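Local coordinates for flagellar hook protein FlgE (Caulobacter crescentus CB15, PDB 5AY6) that builds the bacterial flagellar hook, the flexible universal joint that probably passes motor torque on to the filament, at residues I97-A102 and I114-T119. Residues are numbered along the deposited sequence; the frame is centred on the assembly and turned at random.
Sequences IDYKGA and INAAGT
Tyr-99 lies with its ring flat against the backbone of Asn-115 and Ala-116, where strand 92-99, at the edge of its five-stranded sheet, runs out into a turn. At the start of 97-102, Ile-97 packs inward on Ala-79 and Val-83 of strand 76-86, a place suited to a branched hydrocarbon. Asp-98 steadies what follows: its OD1 accepts the N-H of Tyr-99 at 2.8 Å from above the carboxylate plane, while OD2 forms a salt bridge with Arg-113 and takes the amide of Thr-106. Tyr-99 then makes the contact, its CB meeting Ile-114 C at 3.7 Å. Its CG sits between the backbone N and the carbonyl carbon (chi1 72°), which turns the ring alongside the second loop. There CD2 meets Asn-115 O at 3.4 Å. The CA of Ala-116 lies over the face in a CH-pi contact, 3.7 Å from the ring centroid. The methyl of Ala-116, small enough for close approach, reaches the phenol end, its CB 3.5 Å from Tyr-99 OH. A type II turn from Tyr-99 to Ala-102, closed by Ala-102 N to Tyr-99 O, with Gly-101 at backbone angles that disfavour a side chain, folds the chain back and sets Ala-102 CB over the centre of the opposite face, 3.4 Å above the plane. The ring is thus sandwiched. In the opposing loop, Gly-118 N to Asn-115 O closes a type I turn, and Asn-115 OD1 reaches past it to accept the N-H of Thr-119, 3.1 Å away. Replacing Tyr-99 with a serine would probably open a gap between Ala-102 and Ala-116 and leave the two loops without their chief contact. With no hydrogen bond crossing between the segments, this surface junction, in the part of the hook-protein fragment matching the FlgE third-domain family, depends on van der Waals and CH-pi packing, each turn keeping its shape by its own bonds.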
loop_
_atom_site.group_PDB
_atom_site.type_symbol
_atom_site.label_atom_id
_atom_site.label_comp_id
_atom_site.label_asym_id
_atom_site.label_seq_id
_atom_site.Cartn_x
_atom_site.Cartn_y
_atom_site.Cartn_z
ATOM N N ILE A 97 9.305 -10.848 -13.894
ATOM C CA ILE A 97 9.951 -11.812 -13.009
ATOM C C ILE A 97 11.216 -12.343 -13.660
ATOM O O ILE A 97 11.196 -12.820 -14.796
ATOM C CB ILE A 97 9.024 -12.994 -12.656
ATOM C CG1 ILE A 97 7.692 -12.491 -12.100
ATOM C CG2 ILE A 97 9.690 -13.915 -11.638
ATOM C CD1 ILE A 97 6.698 -13.608 -11.810
ATOM N N ASP A 98 12.321 -12.247 -12.934
ATOM C CA ASP A 98 13.624 -12.668 -13.427
ATOM C C ASP A 98 14.439 -13.100 -12.211
ATOM O O ASP A 98 14.014 -12.861 -11.080
ATOM C CB ASP A 98 14.310 -11.525 -14.180
ATOM C CG ASP A 98 15.342 -12.010 -15.181
ATOM O OD1 ASP A 98 15.655 -13.220 -15.201
ATOM O OD2 ASP A 98 15.841 -11.166 -15.955
ATOM N N TYR A 99 15.592 -13.729 -12.423
ATOM C CA TYR A 99 16.394 -14.187 -11.288
ATOM C C TYR A 99 16.846 -12.983 -10.460
ATOM O O TYR A 99 17.006 -11.886 -10.995
ATOM C CB TYR A 99 17.588 -15.037 -11.755
ATOM C CG TYR A 99 18.722 -14.303 -12.453
ATOM C CD1 TYR A 99 19.744 -13.702 -11.724
ATOM C CD2 TYR A 99 18.795 -14.255 -13.841
ATOM C CE1 TYR A 99 20.791 -13.046 -12.356
ATOM C CE2 TYR A 99 19.841 -13.604 -14.483
ATOM C CZ TYR A 99 20.835 -13.001 -13.736
ATOM O OH TYR A 99 21.877 -12.353 -14.366
ATOM N N LYS A 100 17.020 -13.177 -9.154
ATOM C CA LYS A 100 17.370 -12.062 -8.270
ATOM C C LYS A 100 18.722 -11.445 -8.615
ATOM O O LYS A 100 19.748 -12.129 -8.613
ATOM C CB LYS A 100 17.377 -12.504 -6.803
ATOM C CG LYS A 100 17.754 -11.377 -5.838
ATOM C CD LYS A 100 17.635 -11.806 -4.387
ATOM C CE LYS A 100 18.583 -12.946 -4.067
ATOM N NZ LYS A 100 18.405 -13.438 -2.673
ATOM N N GLY A 101 18.710 -10.146 -8.901
ATOM C CA GLY A 101 19.923 -9.406 -9.201
ATOM C C GLY A 101 20.158 -9.249 -10.690
ATOM O O GLY A 101 21.143 -8.644 -11.110
ATOM N N ALA A 102 19.240 -9.789 -11.487
ATOM C CA ALA A 102 19.386 -9.804 -12.936
ATOM C C ALA A 102 19.402 -8.394 -13.510
ATOM O O ALA A 102 18.700 -7.501 -13.028
ATOM C CB ALA A 102 18.275 -10.614 -13.573
ATOM N N ILE A 114 15.870 -18.638 -13.120
ATOM C CA ILE A 114 16.093 -18.858 -11.694
ATOM C C ILE A 114 17.575 -18.740 -11.333
ATOM O O ILE A 114 17.942 -18.812 -10.160
ATOM C CB ILE A 114 15.564 -20.234 -11.232
ATOM C CG1 ILE A 114 16.267 -21.364 -11.987
ATOM C CG2 ILE A 114 14.053 -20.310 -11.420
ATOM C CD1 ILE A 114 15.807 -22.751 -11.577
ATOM N N ASN A 115 18.421 -18.564 -12.343
ATOM C CA ASN A 115 19.830 -18.248 -12.115
ATOM C C ASN A 115 20.426 -17.500 -13.310
ATOM O O ASN A 115 19.809 -17.431 -14.374
ATOM C CB ASN A 115 20.640 -19.519 -11.809
ATOM C CG ASN A 115 20.588 -20.544 -12.928
ATOM O OD1 ASN A 115 20.690 -20.209 -14.106
ATOM N ND2 ASN A 115 20.441 -21.813 -12.555
ATOM N N ALA A 116 21.620 -16.941 -13.132
ATOM C CA ALA A 116 22.254 -16.142 -14.180
ATOM C C ALA A 116 22.658 -17.003 -15.371
ATOM O O ALA A 116 22.827 -16.502 -16.484
ATOM C CB ALA A 116 23.465 -15.405 -13.626
ATOM N N ALA A 117 22.804 -18.302 -15.136
ATOM C CA ALA A 117 23.160 -19.233 -16.197
ATOM C C ALA A 117 22.019 -19.363 -17.206
ATOM O O ALA A 117 22.229 -19.778 -18.346
ATOM C CB ALA A 117 23.519 -20.586 -15.616
ATOM N N GLY A 118 20.810 -19.012 -16.782
ATOM C CA GLY A 118 19.681 -18.957 -17.693
ATOM C C GLY A 118 18.697 -20.106 -17.586
ATOM O O GLY A 118 17.818 -20.266 -18.437
ATOM N N THR A 119 18.846 -20.914 -16.545
ATOM C CA THR A 119 17.888 -21.974 -16.264
ATOM C C THR A 119 16.533 -21.354 -15.930
ATOM O O THR A 119 16.461 -20.350 -15.218
ATOM C CB THR A 119 18.363 -22.867 -15.098
ATOM O OG1 THR A 119 19.664 -23.394 -15.391
ATOM C CG2 THR A 119 17.402 -24.019 -14.878
#